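Local coordinates for signal recognition particle 19 kDa protein (Pyrococcus furiosus, PDB 3DLV) that probably binds 7S RNA directly and mediates binding of the 54 kDa subunit of the signal recognition particle, which targets nascent membrane proteins to the membrane, at residues V5-E10 with F70-L75; S9-R14 with E30-E35; R21-S26 with S84-A89. All blocks are in the same frame, centred on the assembly; numbering follows the deposited sequence.

Contact 1: residues V5-E10 with F70-L75; sequences VVWPSE and FGMIVL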
ATOM      1  N   VAL A   5      -9.099  -2.993   6.616  1.00 21.36           N
ATOM      2  CA  VAL A   5      -8.673  -3.424   5.290  1.00 16.94           C
ATOM      3  C   VAL A   5      -7.777  -2.366   4.666  1.00 14.36           C
ATOM      4  O   VAL A   5      -7.993  -1.170   4.856  1.00 19.10           O
ATOM      5  CB  VAL A   5      -9.875  -3.691   4.369  1.00 21.55           C
ATOM      6  CG1 VAL A   5      -9.407  -4.040   2.965  1.00 25.85           C
ATOM      7  CG2 VAL A   5     -10.733  -4.814   4.931  1.00 23.82           C
ATOM      8  N   VAL A   6      -6.758  -2.818   3.943  1.00 14.95           N
ATOM      9  CA  VAL A   6      -5.931  -1.927   3.153  1.00 17.82           C
ATOM     10  C   VAL A   6      -6.169  -2.176   1.670  1.00 19.28           C
ATOM     11  O   VAL A   6      -6.096  -3.307   1.183  1.00 19.73           O
ATOM     12  CB  VAL A   6      -4.432  -2.049   3.479  1.00 17.74           C
ATOM     13  CG1 VAL A   6      -3.638  -1.128   2.566  1.00 18.00           C
ATOM     14  CG2 VAL A   6      -4.181  -1.711   4.948  1.00 16.32           C
ATOM     15  N   TRP A   7      -6.481  -1.091   0.977  1.00 15.74           N
ATOM     16  CA  TRP A   7      -6.765  -1.083  -0.443  1.00 25.54           C
ATOM     17  C   TRP A   7      -5.648  -0.247  -1.070  1.00 19.64           C
ATOM     18  O   TRP A   7      -5.442   0.896  -0.677  1.00 18.57           O
ATOM     19  CB  TRP A   7      -8.142  -0.431  -0.630  1.00 20.53           C
ATOM     20  CG  TRP A   7      -8.665  -0.354  -2.025  1.00 23.25           C
ATOM     21  CD1 TRP A   7      -8.616  -1.327  -2.984  1.00 35.56           C
ATOM     22  CD2 TRP A   7      -9.365   0.748  -2.607  1.00 22.60           C
ATOM     23  NE1 TRP A   7      -9.227  -0.886  -4.135  1.00 25.39           N
ATOM     24  CE2 TRP A   7      -9.691   0.385  -3.928  1.00 30.70           C
ATOM     25  CE3 TRP A   7      -9.736   2.012  -2.140  1.00 25.14           C
ATOM     26  CZ2 TRP A   7     -10.374   1.246  -4.791  1.00 31.39           C
ATOM     27  CZ3 TRP A   7     -10.413   2.865  -2.999  1.00 27.57           C
ATOM     28  CH2 TRP A   7     -10.720   2.479  -4.309  1.00 15.09           C
ATOM     29  N   PRO A   8      -4.900  -0.822  -2.024  1.00 18.08           N
ATOM     30  CA  PRO A   8      -3.734  -0.129  -2.579  1.00 16.99           C
ATOM     31  C   PRO A   8      -4.009   1.306  -3.025  1.00 17.05           C
ATOM     32  O   PRO A   8      -3.123   2.143  -2.887  1.00 14.80           O
ATOM     33  CB  PRO A   8      -3.355  -0.990  -3.789  1.00 18.05           C
ATOM     34  CG  PRO A   8      -3.857  -2.350  -3.441  1.00 20.83           C
ATOM     35  CD  PRO A   8      -5.120  -2.131  -2.663  1.00 22.11           C
ATOM     36  N   SER A   9      -5.203   1.583  -3.544  1.00 16.94           N
ATOM     37  CA  SER A   9      -5.528   2.934  -4.000  1.00 16.01           C
ATOM     38  C   SER A   9      -5.416   3.964  -2.881  1.00 15.91           C
ATOM     39  O   SER A   9      -5.112   5.126  -3.139  1.00  8.48           O
ATOM     40  CB  SER A   9      -6.928   2.987  -4.615  1.00 16.62           C
ATOM     41  OG  SER A   9      -6.945   2.324  -5.863  1.00 20.09           O
ATOM     42  N   GLU A  10      -5.659   3.532  -1.644  1.00 12.94           N
ATOM     43  CA  GLU A  10      -5.610   4.417  -0.480  1.00 14.79           C
ATOM     44  C   GLU A  10      -4.268   5.118  -0.278  1.00 14.66           C
ATOM     45  O   GLU A  10      -4.213   6.194   0.311  1.00 18.08           O
ATOM     46  CB  GLU A  10      -5.995   3.652   0.799  1.00 12.80           C
ATOM     47  CG  GLU A  10      -7.478   3.331   0.890  1.00 19.43           C
ATOM     48  CD  GLU A  10      -7.802   2.276   1.936  1.00 28.83           C
ATOM     49  OE1 GLU A  10      -6.892   1.516   2.329  1.00 18.23           O
ATOM     50  OE2 GLU A  10      -8.981   2.196   2.349  1.00 27.64           O
ATOM     51  N   PHE A  70      -7.555  -6.342  -8.920  1.00 20.35           N
ATOM     52  CA  PHE A  70      -8.206  -6.110  -7.641  1.00 21.61           C
ATOM     53  C   PHE A  70      -7.316  -6.667  -6.546  1.00 22.60           C
ATOM     54  O   PHE A  70      -6.799  -7.767  -6.673  1.00 17.96           O
ATOM     55  CB  PHE A  70      -9.576  -6.786  -7.616  1.00 29.54           C
ATOM     56  CG  PHE A  70     -10.250  -6.746  -6.277  1.00 33.44           C
ATOM     57  CD1 PHE A  70     -10.985  -5.636  -5.890  1.00 28.52           C
ATOM     58  CD2 PHE A  70     -10.151  -7.820  -5.403  1.00 30.74           C
ATOM     59  CE1 PHE A  70     -11.610  -5.598  -4.656  1.00 43.05           C
ATOM     60  CE2 PHE A  70     -10.775  -7.787  -4.168  1.00 36.85           C
ATOM     61  CZ  PHE A  70     -11.509  -6.673  -3.796  1.00 34.17           C
ATOM     62  N   GLY A  71      -7.124  -5.908  -5.476  1.00 16.39           N
ATOM     63  CA  GLY A  71      -6.277  -6.363  -4.384  1.00 17.02           C
ATOM     64  C   GLY A  71      -6.711  -5.762  -3.064  1.00 18.44           C
ATOM     65  O   GLY A  71      -7.061  -4.584  -3.004  1.00 22.01           O
ATOM     66  N   MET A  72      -6.713  -6.580  -2.015  1.00 19.22           N
ATOM     67  CA  MET A  72      -7.100  -6.139  -0.677  1.00 19.15           C
ATOM     68  C   MET A  72      -6.282  -6.904   0.357  1.00 13.24           C
ATOM     69  O   MET A  72      -6.003  -8.091   0.184  1.00 14.91           O
ATOM     70  CB  MET A  72      -8.582  -6.409  -0.420  1.00 23.52           C
ATOM     71  CG  MET A  72      -9.503  -6.151  -1.600  1.00 37.39           C
ATOM     72  SD  MET A  72      -9.798  -4.406  -1.958  1.00 50.79           S
ATOM     73  CE  MET A  72      -9.796  -3.749  -0.314  1.00  3.75           C
ATOM     74  N   ILE A  73      -5.898  -6.224   1.430  1.00 13.45           N
ATOM     75  CA  ILE A  73      -5.178  -6.863   2.528  1.00 11.71           C
ATOM     76  C   ILE A  73      -5.909  -6.567   3.833  1.00 18.22           C
ATOM     77  O   ILE A  73      -6.138  -5.405   4.164  1.00 19.28           O
ATOM     78  CB  ILE A  73      -3.734  -6.333   2.644  1.00 21.04           C
ATOM     79  CG1 ILE A  73      -2.956  -6.559   1.341  1.00 15.02           C
ATOM     80  CG2 ILE A  73      -3.001  -6.994   3.808  1.00 16.54           C
ATOM     81  CD1 ILE A  73      -2.948  -5.364   0.422  1.00 16.53           C
ATOM     82  N   VAL A  74      -6.294  -7.610   4.565  1.00 14.65           N
ATOM     83  CA  VAL A  74      -6.855  -7.420   5.898  1.00 14.32           C
ATOM     84  C   VAL A  74      -5.718  -7.527   6.911  1.00 12.43           C
ATOM     85  O   VAL A  74      -5.004  -8.527   6.952  1.00 17.36           O
ATOM     86  CB  VAL A  74      -7.953  -8.443   6.230  1.00 16.07           C
ATOM     87  CG1 VAL A  74      -8.647  -8.069   7.545  1.00 14.53           C
ATOM     88  CG2 VAL A  74      -8.961  -8.518   5.093  1.00 22.60           C
ATOM     89  N   LEU A  75      -5.555  -6.476   7.704  1.00 15.96           N
ATOM     90  CA  LEU A  75      -4.446  -6.360   8.640  1.00 16.71           C
ATOM     91  C   LEU A  75      -4.943  -6.113  10.056  1.00 16.42           C
ATOM     92  O   LEU A  75      -6.031  -5.576  10.266  1.00 14.93           O
ATOM     93  CB  LEU A  75      -3.566  -5.169   8.256  1.00 19.23           C
ATOM     94  CG  LEU A  75      -2.827  -5.200   6.927  1.00 22.96           C
ATOM     95  CD1 LEU A  75      -2.048  -3.923   6.755  1.00 14.04           C
ATOM     96  CD2 LEU A  75      -1.906  -6.406   6.891  1.00 30.15           C
TER
HETATM   97  O   HOH W   1      -7.979  -2.856  -5.590  1.00 35.03           O
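Trp7 and Met72 meet through two torsions. Trp7 holds CG anti to the backbone N (chi1 -178°), and Met72 folds back at chi2 (-74°) and bends again at chi3. The two side chains then lie side by side and point the same way. Met72 SD stands obliquely to the indole, 3.5 Å from Trp7 CD1, in a Met-aromatic contact. Met72 CE reaches on to Val5 CG1 at 3.3 Å, tighter than usual for two carbons. Gly71 O lies at the edge of the indole, near its plane and 3.6 Å from Trp7 CD1. One water accepts a weak bond from Trp7 NE1 and another bond from Gly71 N. Replacing Trp7 by an alanine would probably leave Met72 SD without its aromatic neighbour, its end free to turn, and the water without its indole donor.

The backbones join as antiparallel strands. Val6 N donates to Ile73 O at 2.7 Å and almost straight (172°), and Ile73 N returns a bond to Val6 O at 2.9 Å. On the face of Val6 and Ile73, Val6 CG2 packs on Leu75 CD1 at 3.6 Å, beside Ile37 of helix 34-43 and Leu85 of helix 81-100. Val5 and Val74 share the other face with Met72. Two backbone bonds and apolar pairs thus join the strands, and beyond Val6 the Met-aromatic contact and the bridging water carry the join on.

Contact 2: residues S9-R14 with E30-E35; sequences SELDSR and ESPRVE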
ATOM      1  N   SER A   9      -5.203   1.583  -3.544  1.00 16.94           N
ATOM      2  CA  SER A   9      -5.528   2.934  -4.000  1.00 16.01           C
ATOM      3  C   SER A   9      -5.416   3.964  -2.881  1.00 15.91           C
ATOM      4  O   SER A   9      -5.112   5.126  -3.139  1.00  8.48           O
ATOM      5  CB  SER A   9      -6.928   2.987  -4.615  1.00 16.62           C
ATOM      6  OG  SER A   9      -6.945   2.324  -5.863  1.00 20.09           O
ATOM      7  N   GLU A  10      -5.659   3.532  -1.644  1.00 12.94           N
ATOM      8  CA  GLU A  10      -5.610   4.417  -0.480  1.00 14.79           C
ATOM      9  C   GLU A  10      -4.268   5.118  -0.278  1.00 14.66           C
ATOM     10  O   GLU A  10      -4.213   6.194   0.311  1.00 18.08           O
ATOM     11  CB  GLU A  10      -5.995   3.652   0.799  1.00 12.80           C
ATOM     12  CG  GLU A  10      -7.478   3.331   0.890  1.00 19.43           C
ATOM     13  CD  GLU A  10      -7.802   2.276   1.936  1.00 28.83           C
ATOM     14  OE1 GLU A  10      -6.892   1.516   2.329  1.00 18.23           O
ATOM     15  OE2 GLU A  10      -8.981   2.196   2.349  1.00 27.64           O
ATOM     16  N   LEU A  11      -3.185   4.516  -0.756  1.00 12.64           N
ATOM     17  CA  LEU A  11      -1.867   5.125  -0.565  1.00 14.97           C
ATOM     18  C   LEU A  11      -1.133   5.349  -1.888  1.00 16.56           C
ATOM     19  O   LEU A  11       0.091   5.410  -1.929  1.00 17.74           O
ATOM     20  CB  LEU A  11      -1.012   4.307   0.409  1.00 21.00           C
ATOM     21  CG  LEU A  11      -0.737   2.835   0.109  1.00 14.83           C
ATOM     22  CD1 LEU A  11       0.675   2.460   0.553  1.00 33.56           C
ATOM     23  CD2 LEU A  11      -1.764   1.924   0.768  1.00 16.26           C
ATOM     24  N   ASP A  12      -1.900   5.483  -2.965  1.00  9.61           N
ATOM     25  CA  ASP A  12      -1.338   5.603  -4.304  1.00  8.60           C
ATOM     26  C   ASP A  12      -1.258   7.071  -4.724  1.00 12.48           C
ATOM     27  O   ASP A  12      -2.285   7.745  -4.887  1.00 14.58           O
ATOM     28  CB  ASP A  12      -2.179   4.790  -5.294  1.00 11.28           C
ATOM     29  CG  ASP A  12      -1.555   4.719  -6.685  1.00 20.02           C
ATOM     30  OD1 ASP A  12      -0.567   5.440  -6.952  1.00 16.26           O
ATOM     31  OD2 ASP A  12      -2.058   3.933  -7.516  1.00 21.54           O
ATOM     32  N   SER A  13      -0.028   7.558  -4.897  1.00 15.04           N
ATOM     33  CA  SER A  13       0.221   8.974  -5.158  1.00 18.92           C
ATOM     34  C   SER A  13      -0.230   9.402  -6.546  1.00 15.88           C
ATOM     35  O   SER A  13      -0.320  10.596  -6.828  1.00 16.19           O
ATOM     36  CB  SER A  13       1.707   9.307  -4.969  1.00 12.70           C
ATOM     37  OG  SER A  13       2.514   8.513  -5.820  1.00 15.06           O
ATOM     38  N   ARG A  14      -0.523   8.431  -7.406  1.00 12.16           N
ATOM     39  CA  ARG A  14      -1.006   8.730  -8.744  1.00 14.64           C
ATOM     40  C   ARG A  14      -2.449   9.199  -8.711  1.00 12.24           C
ATOM     41  O   ARG A  14      -2.919   9.810  -9.666  1.00 12.66           O
ATOM     42  CB  ARG A  14      -0.932   7.497  -9.639  1.00 23.44           C
ATOM     43  CG  ARG A  14       0.433   6.858  -9.726  1.00 31.00           C
ATOM     44  CD  ARG A  14       0.278   5.366  -9.941  1.00 41.29           C
ATOM     45  NE  ARG A  14      -0.695   5.070 -10.984  1.00 48.17           N
ATOM     46  CZ  ARG A  14      -1.476   3.995 -10.993  1.00 56.26           C
ATOM     47  NH1 ARG A  14      -1.410   3.118 -10.002  1.00 44.93           N
ATOM     48  NH2 ARG A  14      -2.334   3.805 -11.987  1.00 86.31           N
ATOM     49  N   GLU A  30       3.860   5.798  -5.738  1.00 18.01           N
ATOM     50  CA  GLU A  30       3.281   5.482  -7.038  1.00 19.77           C
ATOM     51  C   GLU A  30       3.042   3.983  -7.222  1.00 14.64           C
ATOM     52  O   GLU A  30       3.949   3.173  -7.025  1.00 21.46           O
ATOM     53  CB  GLU A  30       4.182   6.003  -8.159  1.00 26.64           C
ATOM     54  CG  GLU A  30       3.690   5.624  -9.544  1.00 33.12           C
ATOM     55  CD  GLU A  30       4.550   6.189 -10.650  1.00 61.39           C
ATOM     56  OE1 GLU A  30       5.551   6.869 -10.340  1.00 50.32           O
ATOM     57  OE2 GLU A  30       4.224   5.946 -11.831  1.00 59.53           O
ATOM     58  N   SER A  31       1.821   3.631  -7.614  1.00 23.49           N
ATOM     59  CA  SER A  31       1.428   2.244  -7.894  1.00 22.76           C
ATOM     60  C   SER A  31       1.860   1.230  -6.835  1.00 12.84           C
ATOM     61  O   SER A  31       2.651   0.333  -7.126  1.00 17.57           O
ATOM     62  CB  SER A  31       1.958   1.791  -9.264  1.00 22.93           C
ATOM     63  OG  SER A  31       1.350   2.507 -10.324  1.00 43.66           O
ATOM     64  N   PRO A  32       1.331   1.351  -5.607  1.00 19.55           N
ATOM     65  CA  PRO A  32       1.676   0.363  -4.576  1.00 18.30           C
ATOM     66  C   PRO A  32       1.130  -1.012  -4.957  1.00 15.94           C
ATOM     67  O   PRO A  32      -0.061  -1.138  -5.240  1.00 16.66           O
ATOM     68  CB  PRO A  32       0.952   0.872  -3.319  1.00 23.55           C
ATOM     69  CG  PRO A  32       0.361   2.215  -3.679  1.00 23.63           C
ATOM     70  CD  PRO A  32       0.300   2.306  -5.164  1.00 15.77           C
ATOM     71  N   ARG A  33       1.983  -2.030  -4.964  1.00 12.31           N
ATOM     72  CA  ARG A  33       1.529  -3.379  -5.292  1.00 17.61           C
ATOM     73  C   ARG A  33       1.089  -4.117  -4.034  1.00 16.85           C
ATOM     74  O   ARG A  33       1.589  -3.846  -2.948  1.00 12.04           O
ATOM     75  CB  ARG A  33       2.647  -4.162  -5.977  1.00 18.84           C
ATOM     76  CG  ARG A  33       3.033  -3.656  -7.357  1.00 27.42           C
ATOM     77  CD  ARG A  33       4.455  -4.075  -7.663  1.00 47.50           C
ATOM     78  NE  ARG A  33       4.779  -5.325  -6.980  1.00 66.22           N
ATOM     79  CZ  ARG A  33       6.010  -5.719  -6.676  1.00 76.25           C
ATOM     80  NH1 ARG A  33       7.050  -4.960  -6.997  1.00 77.79           N
ATOM     81  NH2 ARG A  33       6.200  -6.871  -6.048  1.00 49.15           N
ATOM     82  N   VAL A  34       0.156  -5.052  -4.178  1.00 14.58           N
ATOM     83  CA  VAL A  34      -0.297  -5.836  -3.033  1.00 13.31           C
ATOM     84  C   VAL A  34       0.865  -6.499  -2.299  1.00 16.46           C
ATOM     85  O   VAL A  34       0.928  -6.478  -1.073  1.00 14.51           O
ATOM     86  CB  VAL A  34      -1.304  -6.921  -3.447  1.00 15.16           C
ATOM     87  CG1 VAL A  34      -1.547  -7.873  -2.286  1.00 16.59           C
ATOM     88  CG2 VAL A  34      -2.603  -6.285  -3.915  1.00 15.74           C
ATOM     89  N   GLU A  35       1.788  -7.084  -3.057  1.00 16.99           N
ATOM     90  CA  GLU A  35       2.919  -7.782  -2.468  1.00 17.14           C
ATOM     91  C   GLU A  35       3.826  -6.823  -1.698  1.00 12.74           C
ATOM     92  O   GLU A  35       4.434  -7.203  -0.698  1.00 14.81           O
ATOM     93  CB  GLU A  35       3.718  -8.509  -3.554  1.00 26.88           C
TER
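Asp12 OD1 is gripped by two backbone N-H groups, one from each segment. Ser31 N gives the bond across the contact, at 3.1 Å from Asp12 OD1. Arg14 N donates to the same Asp12 OD1 at 3.0 Å. The two donors come from opposite faces of the carboxylate, 57° and 49° out of its plane. The other oxygen, Asp12 OD2, forms a salt bridge with Arg14 NH1 at 2.7 Å. Both oxygens are thus engaged, which should hold the carboxylate against rotation and is likely to stabilise its negative charge at this buried position.

Asp12 reaches this place because CG stands opposite its backbone N (chi1 -173°). The Asp12 side chain crosses Pro32 at about a right angle, with Asp12 CG 3.4 Å from Pro32 CD. On the inner side, Leu11 and Pro32 slide past each other in opposite directions, with their CG atoms 4.0 Å apart. Leu11 also packs on Leu85, Ile88 and Ala89 of helix 81-100.

Arg14 bends over residues 30-31. Its CD packs 3.4 Å from Glu30 CG, and the two chains cross at about a right angle. Ser31 OG sits over one face of the guanidinium. It is 2.8 Å from Arg14 NH1, but the angle is too poor for a hydrogen bond. Glu30 O accepts from Arg96 of helix 81-100.

The bond from Arg14 N to the side-chain oxygen Asp12 OD1 makes an Asx turn. This turn lies in the long loop between strand 3-6 and helix 34-43, and through Ser31 it ties the beginning of that loop to the residues leading into the helix.

Contact 3: residues R21-S26 with S84-A89; sequences RIVPRS and SLKLIA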
ATOM      1  N   ARG A  21      -7.482   7.993  -2.759  1.00 13.67           N
ATOM      2  CA  ARG A  21      -6.282   8.203  -1.961  1.00 14.14           C
ATOM      3  C   ARG A  21      -6.641   8.832  -0.615  1.00 17.96           C
ATOM      4  O   ARG A  21      -7.380   9.818  -0.563  1.00 18.63           O
ATOM      5  CB  ARG A  21      -5.244   9.050  -2.714  1.00  9.75           C
ATOM      6  CG  ARG A  21      -4.001   9.366  -1.881  1.00 12.83           C
ATOM      7  CD  ARG A  21      -2.920  10.047  -2.697  1.00 14.65           C
ATOM      8  NE  ARG A  21      -3.423  11.214  -3.413  1.00 16.99           N
ATOM      9  CZ  ARG A  21      -3.565  12.420  -2.884  1.00 20.01           C
ATOM     10  NH1 ARG A  21      -3.241  12.636  -1.618  1.00 23.00           N
ATOM     11  NH2 ARG A  21      -4.036  13.416  -3.625  1.00 29.45           N
ATOM     12  N   ILE A  22      -6.120   8.242   0.462  1.00 13.88           N
ATOM     13  CA  ILE A  22      -6.305   8.735   1.823  1.00 20.14           C
ATOM     14  C   ILE A  22      -5.032   9.412   2.334  1.00 22.56           C
ATOM     15  O   ILE A  22      -5.088  10.420   3.034  1.00 34.82           O
ATOM     16  CB  ILE A  22      -6.609   7.567   2.784  1.00 24.35           C
ATOM     17  CG1 ILE A  22      -7.978   6.957   2.492  1.00 31.41           C
ATOM     18  CG2 ILE A  22      -6.513   8.017   4.234  1.00 46.16           C
ATOM     19  CD1 ILE A  22      -8.320   5.795   3.417  1.00 24.13           C
ATOM     20  N   VAL A  23      -3.885   8.838   1.979  1.00 16.86           N
ATOM     21  CA  VAL A  23      -2.584   9.274   2.487  1.00 20.27           C
ATOM     22  C   VAL A  23      -2.143  10.583   1.830  1.00 26.88           C
ATOM     23  O   VAL A  23      -2.336  10.775   0.630  1.00 19.42           O
ATOM     24  CB  VAL A  23      -1.520   8.179   2.249  1.00 22.94           C
ATOM     25  CG1 VAL A  23      -0.148   8.645   2.681  1.00 19.51           C
ATOM     26  CG2 VAL A  23      -1.905   6.903   2.984  1.00 31.35           C
ATOM     27  N   PRO A  24      -1.559  11.503   2.621  1.00 23.88           N
ATOM     28  CA  PRO A  24      -1.098  12.784   2.068  1.00 23.93           C
ATOM     29  C   PRO A  24      -0.226  12.584   0.834  1.00 18.67           C
ATOM     30  O   PRO A  24       0.556  11.643   0.793  1.00 21.57           O
ATOM     31  CB  PRO A  24      -0.264  13.372   3.212  1.00 24.34           C
ATOM     32  CG  PRO A  24      -0.887  12.809   4.445  1.00 27.13           C
ATOM     33  CD  PRO A  24      -1.347  11.420   4.078  1.00 21.38           C
ATOM     34  N   ARG A  25      -0.343  13.473  -0.147  1.00 16.51           N
ATOM     35  CA  ARG A  25       0.336  13.303  -1.430  1.00 17.23           C
ATOM     36  C   ARG A  25       1.837  13.027  -1.321  1.00 23.06           C
ATOM     37  O   ARG A  25       2.374  12.191  -2.046  1.00 25.90           O
ATOM     38  CB  ARG A  25       0.084  14.518  -2.331  1.00 35.55           C
ATOM     39  CG  ARG A  25       0.654  15.820  -1.786  1.00 50.83           C
ATOM     40  CD  ARG A  25       0.368  16.988  -2.716  1.00 78.27           C
ATOM     41  NE  ARG A  25      -1.048  17.339  -2.732  1.00 56.28           N
ATOM     42  CZ  ARG A  25      -1.571  18.374  -2.081  1.00 87.21           C
ATOM     43  NH1 ARG A  25      -0.792  19.172  -1.361  1.00 67.19           N
ATOM     44  NH2 ARG A  25      -2.872  18.614  -2.152  1.00 86.34           N
ATOM     45  N   SER A  26       2.510  13.721  -0.410  1.00 22.48           N
ATOM     46  CA  SER A  26       3.960  13.631  -0.311  1.00 27.17           C
ATOM     47  C   SER A  26       4.427  12.326   0.328  1.00 32.28           C
ATOM     48  O   SER A  26       5.587  11.943   0.181  1.00 30.44           O
ATOM     49  CB  SER A  26       4.517  14.827   0.461  1.00 27.23           C
ATOM     50  OG  SER A  26       3.977  14.886   1.770  1.00 30.59           O
ATOM     51  N   SER A  84      -1.205   3.781  10.286  1.00 14.99           N
ATOM     52  CA  SER A  84      -0.714   2.541   9.697  1.00 15.70           C
ATOM     53  C   SER A  84      -0.418   2.711   8.205  1.00  9.66           C
ATOM     54  O   SER A  84       0.599   2.227   7.710  1.00 14.08           O
ATOM     55  CB  SER A  84      -1.729   1.416   9.920  1.00 13.79           C
ATOM     56  OG  SER A  84      -1.851   1.142  11.308  1.00 17.81           O
ATOM     57  N   LEU A  85      -1.322   3.379   7.495  1.00 13.39           N
ATOM     58  CA  LEU A  85      -1.164   3.615   6.059  1.00 15.14           C
ATOM     59  C   LEU A  85       0.056   4.468   5.759  1.00 10.16           C
ATOM     60  O   LEU A  85       0.774   4.220   4.799  1.00 15.34           O
ATOM     61  CB  LEU A  85      -2.399   4.308   5.483  1.00 12.08           C
ATOM     62  CG  LEU A  85      -3.670   3.471   5.373  1.00 18.67           C
ATOM     63  CD1 LEU A  85      -4.812   4.317   4.821  1.00 29.09           C
ATOM     64  CD2 LEU A  85      -3.415   2.269   4.500  1.00 18.34           C
ATOM     65  N   LYS A  86       0.273   5.489   6.577  1.00 12.48           N
ATOM     66  CA  LYS A  86       1.451   6.340   6.425  1.00 16.03           C
ATOM     67  C   LYS A  86       2.744   5.567   6.628  1.00 16.23           C
ATOM     68  O   LYS A  86       3.694   5.752   5.872  1.00 15.18           O
ATOM     69  CB  LYS A  86       1.388   7.546   7.369  1.00 17.38           C
ATOM     70  CG  LYS A  86       0.204   8.461   7.065  1.00 30.36           C
ATOM     71  CD  LYS A  86       0.155   9.692   7.962  1.00 76.44           C
ATOM     72  CE  LYS A  86      -1.087  10.532   7.669  1.00 20.71           C
ATOM     73  NZ  LYS A  86      -1.123  11.773   8.488  1.00 64.14           N
ATOM     74  N   LEU A  87       2.778   4.699   7.638  1.00 10.81           N
ATOM     75  CA  LEU A  87       3.964   3.872   7.894  1.00 16.55           C
ATOM     76  C   LEU A  87       4.213   2.885   6.759  1.00  8.64           C
ATOM     77  O   LEU A  87       5.357   2.649   6.370  1.00 10.34           O
ATOM     78  CB  LEU A  87       3.823   3.109   9.208  1.00 13.09           C
ATOM     79  CG  LEU A  87       3.706   3.969  10.466  1.00 13.10           C
ATOM     80  CD1 LEU A  87       3.265   3.119  11.657  1.00 16.20           C
ATOM     81  CD2 LEU A  87       5.026   4.674  10.751  1.00 20.74           C
ATOM     82  N   ILE A  88       3.133   2.307   6.240  1.00 12.04           N
ATOM     83  CA  ILE A  88       3.227   1.375   5.129  1.00  9.81           C
ATOM     84  C   ILE A  88       3.807   2.070   3.887  1.00 11.35           C
ATOM     85  O   ILE A  88       4.746   1.573   3.261  1.00 11.06           O
ATOM     86  CB  ILE A  88       1.841   0.754   4.819  1.00 11.63           C
ATOM     87  CG1 ILE A  88       1.448  -0.229   5.925  1.00 11.37           C
ATOM     88  CG2 ILE A  88       1.853   0.056   3.466  1.00 15.26           C
ATOM     89  CD1 ILE A  88       0.053  -0.822   5.779  1.00 10.79           C
ATOM     90  N   ALA A  89       3.262   3.233   3.554  1.00 10.61           N
ATOM     91  CA  ALA A  89       3.773   4.040   2.444  1.00 10.33           C
ATOM     92  C   ALA A  89       5.265   4.385   2.575  1.00 15.36           C
ATOM     93  O   ALA A  89       6.022   4.299   1.604  1.00 10.76           O
ATOM     94  CB  ALA A  89       2.948   5.303   2.303  1.00 11.17           C
TER
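Helix 81-100, the last element of the beta-alpha-beta-beta-alpha fold of SRP19, is met here by the long loop that joins strand 3-6 to helix 34-43. Ile22, Val23 and Pro24 of the loop touch Leu85 and Lys86 of the helix. No hydrogen bond crosses between the two segments, and the contact is made by carbon atoms.

Of the loop residues Val23 is buried most by residues 84-89. Its CG2 branch stands opposite its own carbonyl carbon and rests 3.6 Å from Leu85 CB, close to the helix backbone. The two side chains cross obliquely. The CG1 branch turns to the neighbouring residue and comes within 4.4 Å of Lys86 CG. Val23 also packs on Leu11, so it is held between its own loop and the helix.

Leu85 meets the loop with a second atom. Leu85 CD1 is 4.1 Å from Ile22 CD1 and equally far from Ile22 CG2, so this methyl faces two ends of one branched chain. Ile22 and Leu85 cross at about a right angle. Leu85 further touches Val6, which joins this contact to strand 3-6.

At the outer side, Lys86 runs out fully extended from CG to NZ. The end of the chain crosses Pro24 at about a right angle and meets its CD-CG side, with Lys86 CE 3.7 Å from Pro24 CD.

The loop carries a polar bond of its own. Arg21 NE is taken by Leu15 O, and the other end of the group turns to the backbone near the contact. Arg21 NH1 donates to Val23 O at 3.1 Å, with the oxygen at the edge of the guanidinium and only 4° out of its plane.

Overall arrangement
Contacts 1 and 2 have centres about 9 Å apart and share Ser9 and Glu10. They touch where Pro8 O lies 3.6 Å from Pro32 CG and where Val6 CG1 lies 4.0 Å from Leu11 CD2. They also meet at the start of helix 34-43, with Gly71 CA 3.7 Å from Val34 CG2. Contact 3 is about 9 Å from contact 2 and about 12 Å from contact 1, centre to centre. Glu10 O joins it to both, probably by hydrogen bonds from Ile22 N (2.8 Å) and Val23 N (3.1 Å). Leu11 CB also meets Val23 CG2 at 3.8 Å. Together they link the sheet, both helices and the loop after strand 3-6 of a protein that probably binds 7S RNA.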